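Local coordinates for alpha-galactosidase (Thermus thermophilus, PDB 6LCJ), which probably hydrolyses terminal alpha-galactosidic linkages as a glycoside hydrolase of family 36, at residues 322-327 against 336-341. Sequence-based numbering, arbitrary orientation.
Sequences KAMARL and LLFCGA
Met-324 and Phe-338 make the main side-chain meeting between helix 317-331 and strand 335-338. The helix lies well back from the strand, with 10.0 Å between the CA atoms of this pair, and both side chains have to reach inward to close the distance. Phe-338 sends its ring out from the strand, and CE2 comes within 4.2 Å of CG of Met-324. Two successive turns in the methionine (chi1 -68°, chi2 -48°) fold its end back, so that CG, not the terminal methyl, makes the nearest approach to the phenylalanine. SD of Met-324 sits 5.1 Å from the centroid of the Phe-338 ring, 39° off the ring normal, an oblique Met-aromatic contact. Tyr-320, one turn earlier on the same helix, also touches Phe-338, while Met-324 rests on Phe-237 as well.

Leu-336, two residues before Phe-338, also points toward the helix. Its CG stands anti to the carbonyl carbon, beside the backbone N, and the extended second torsion carries CD1 out to the helix backbone, 4.0 Å from the carbonyl O of Leu-327. This is van der Waals packing of a methyl against a backbone oxygen. The side chain of Leu-327 stays farther off, its CB 5.4 Å from CD1 of Leu-336, and packs on Ala-286 of helix 280-296. Leu-336 also packs on Leu-301 and Leu-303 of the neighbouring strand 298-303.

No hydrogen bond crosses this buried interface; apolar packing joins helix to strand in the beta-alpha-beta unit 298-303, 317-331, 335-338 of a TIM barrel, the fold of the Melibiase family.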
ATOM      1  N   LYS E 322      -4.845 -24.642 -37.240  1.00 32.71           N
ATOM      2  CA  LYS E 322      -5.941 -24.845 -38.183  1.00 29.75           C
ATOM      3  C   LYS E 322      -6.120 -23.639 -39.100  1.00 32.87           C
ATOM      4  O   LYS E 322      -6.363 -23.799 -40.299  1.00 34.33           O
ATOM      5  CB  LYS E 322      -7.234 -25.146 -37.437  1.00 28.13           C
ATOM      6  CG  LYS E 322      -7.250 -26.513 -36.769  1.00 42.17           C
ATOM      7  CD  LYS E 322      -8.492 -26.696 -35.880  1.00 46.48           C
ATOM      8  CE  LYS E 322      -8.189 -27.509 -34.608  1.00 46.35           C
ATOM      9  NZ  LYS E 322      -8.732 -26.820 -33.381  1.00 52.39           N
ATOM     10  N   ALA E 323      -5.985 -22.425 -38.567  1.00 32.51           N
ATOM     11  CA  ALA E 323      -6.069 -21.239 -39.418  1.00 31.10           C
ATOM     12  C   ALA E 323      -4.939 -21.214 -40.442  1.00 33.69           C
ATOM     13  O   ALA E 323      -5.164 -20.944 -41.627  1.00 35.56           O
ATOM     14  CB  ALA E 323      -6.036 -19.968 -38.567  1.00 27.34           C
ATOM     15  N   MET E 324      -3.708 -21.487 -40.002  1.00 29.95           N
ATOM     16  CA  MET E 324      -2.580 -21.467 -40.925  1.00 32.21           C
ATOM     17  C   MET E 324      -2.656 -22.600 -41.938  1.00 32.13           C
ATOM     18  O   MET E 324      -2.221 -22.434 -43.080  1.00 31.52           O
ATOM     19  CB  MET E 324      -1.259 -21.538 -40.150  1.00 30.98           C
ATOM     20  CG  MET E 324      -0.939 -20.307 -39.321  1.00 29.32           C
ATOM     21  SD  MET E 324      -1.139 -18.762 -40.239  1.00 35.34           S
ATOM     22  CE  MET E 324      -2.672 -18.274 -39.552  1.00 32.38           C
ATOM     23  N   ALA E 325      -3.176 -23.763 -41.535  1.00 32.21           N
ATOM     24  CA  ALA E 325      -3.348 -24.862 -42.478  1.00 32.46           C
ATOM     25  C   ALA E 325      -4.271 -24.469 -43.627  1.00 34.16           C
ATOM     26  O   ALA E 325      -4.066 -24.888 -44.769  1.00 32.66           O
ATOM     27  CB  ALA E 325      -3.886 -26.088 -41.750  1.00 30.06           C
ATOM     28  N   ARG E 326      -5.279 -23.650 -43.350  1.00 30.87           N
ATOM     29  CA  ARG E 326      -6.148 -23.188 -44.417  1.00 34.74           C
ATOM     30  C   ARG E 326      -5.413 -22.202 -45.314  1.00 35.62           C
ATOM     31  O   ARG E 326      -5.564 -22.230 -46.540  1.00 38.55           O
ATOM     32  CB  ARG E 326      -7.419 -22.573 -43.815  1.00 34.93           C
ATOM     33  CG  ARG E 326      -8.303 -21.817 -44.805  1.00 46.48           C
ATOM     34  CD  ARG E 326      -9.064 -22.740 -45.803  1.00 55.18           C
ATOM     35  NE  ARG E 326      -9.548 -21.980 -46.966  1.00 52.17           N
ATOM     36  CZ  ARG E 326      -9.185 -22.218 -48.227  1.00 44.52           C
ATOM     37  NH1 ARG E 326      -8.342 -23.208 -48.502  1.00 41.61           N
ATOM     38  NH2 ARG E 326      -9.651 -21.454 -49.207  1.00 36.65           N
ATOM     39  N   LEU E 327      -4.599 -21.333 -44.721  1.00 36.08           N
ATOM     40  CA  LEU E 327      -3.813 -20.406 -45.524  1.00 34.16           C
ATOM     41  C   LEU E 327      -2.721 -21.144 -46.287  1.00 31.43           C
ATOM     42  O   LEU E 327      -2.323 -20.710 -47.374  1.00 28.48           O
ATOM     43  CB  LEU E 327      -3.210 -19.324 -44.630  1.00 32.69           C
ATOM     44  CG  LEU E 327      -4.018 -18.065 -44.361  1.00 34.69           C
ATOM     45  CD1 LEU E 327      -5.345 -18.426 -43.765  1.00 33.55           C
ATOM     46  CD2 LEU E 327      -3.249 -17.139 -43.427  1.00 34.61           C
ATOM     47  N   LEU E 336       5.611 -19.287 -48.524  1.00 24.41           N
ATOM     48  CA  LEU E 336       5.151 -18.560 -47.348  1.00 27.96           C
ATOM     49  C   LEU E 336       6.313 -18.405 -46.373  1.00 30.14           C
ATOM     50  O   LEU E 336       6.900 -19.403 -45.922  1.00 27.17           O
ATOM     51  CB  LEU E 336       3.966 -19.262 -46.687  1.00 28.40           C
ATOM     52  CG  LEU E 336       2.747 -19.385 -47.590  1.00 28.47           C
ATOM     53  CD1 LEU E 336       1.630 -20.086 -46.848  1.00 29.08           C
ATOM     54  CD2 LEU E 336       2.317 -18.016 -48.104  1.00 25.15           C
ATOM     55  N   LEU E 337       6.663 -17.156 -46.095  1.00 28.26           N
ATOM     56  CA  LEU E 337       7.622 -16.803 -45.065  1.00 27.98           C
ATOM     57  C   LEU E 337       6.832 -16.378 -43.837  1.00 27.93           C
ATOM     58  O   LEU E 337       6.079 -15.399 -43.898  1.00 25.44           O
ATOM     59  CB  LEU E 337       8.536 -15.669 -45.529  1.00 26.88           C
ATOM     60  CG  LEU E 337       9.472 -15.139 -44.433  1.00 29.99           C
ATOM     61  CD1 LEU E 337      10.554 -16.160 -44.105  1.00 27.93           C
ATOM     62  CD2 LEU E 337      10.096 -13.820 -44.831  1.00 31.11           C
ATOM     63  N   PHE E 338       6.983 -17.125 -42.739  1.00 28.73           N
ATOM     64  CA  PHE E 338       6.286 -16.831 -41.485  1.00 28.53           C
ATOM     65  C   PHE E 338       7.124 -15.888 -40.632  1.00 27.36           C
ATOM     66  O   PHE E 338       8.310 -16.149 -40.396  1.00 24.88           O
ATOM     67  CB  PHE E 338       5.998 -18.110 -40.691  1.00 25.15           C
ATOM     68  CG  PHE E 338       4.799 -18.900 -41.184  1.00 30.63           C
ATOM     69  CD1 PHE E 338       4.393 -18.838 -42.516  1.00 30.52           C
ATOM     70  CD2 PHE E 338       4.104 -19.734 -40.322  1.00 27.09           C
ATOM     71  CE1 PHE E 338       3.323 -19.589 -42.969  1.00 30.05           C
ATOM     72  CE2 PHE E 338       3.022 -20.487 -40.770  1.00 29.00           C
ATOM     73  CZ  PHE E 338       2.634 -20.413 -42.093  1.00 29.66           C
ATOM     74  N   CYS E 339       6.497 -14.817 -40.145  1.00 25.27           N
ATOM     75  CA  CYS E 339       7.176 -13.810 -39.340  1.00 27.53           C
ATOM     76  C   CYS E 339       6.320 -13.485 -38.118  1.00 30.07           C
ATOM     77  O   CYS E 339       5.090 -13.545 -38.176  1.00 29.41           O
ATOM     78  CB  CYS E 339       7.461 -12.525 -40.181  1.00 30.36           C
ATOM     79  SG  CYS E 339       8.609 -11.296 -39.379  1.00 44.41           S
ATOM     80  N   GLY E 340       6.976 -13.136 -37.007  1.00 29.47           N
ATOM     81  CA  GLY E 340       6.259 -12.842 -35.773  1.00 25.12           C
ATOM     82  C   GLY E 340       5.425 -14.007 -35.296  1.00 26.44           C
ATOM     83  O   GLY E 340       4.355 -13.821 -34.690  1.00 23.86           O
ATOM     84  N   ALA E 341       5.889 -15.196 -35.558  1.00 27.28           N
ATOM     85  CA  ALA E 341       5.044 -16.358 -35.578  1.00 25.72           C
ATOM     86  C   ALA E 341       5.449 -17.334 -34.495  1.00 25.96           C
ATOM     87  O   ALA E 341       6.646 -17.482 -34.209  1.00 24.64           O
ATOM     88  CB  ALA E 341       5.125 -17.054 -36.947  1.00 24.20           C
TER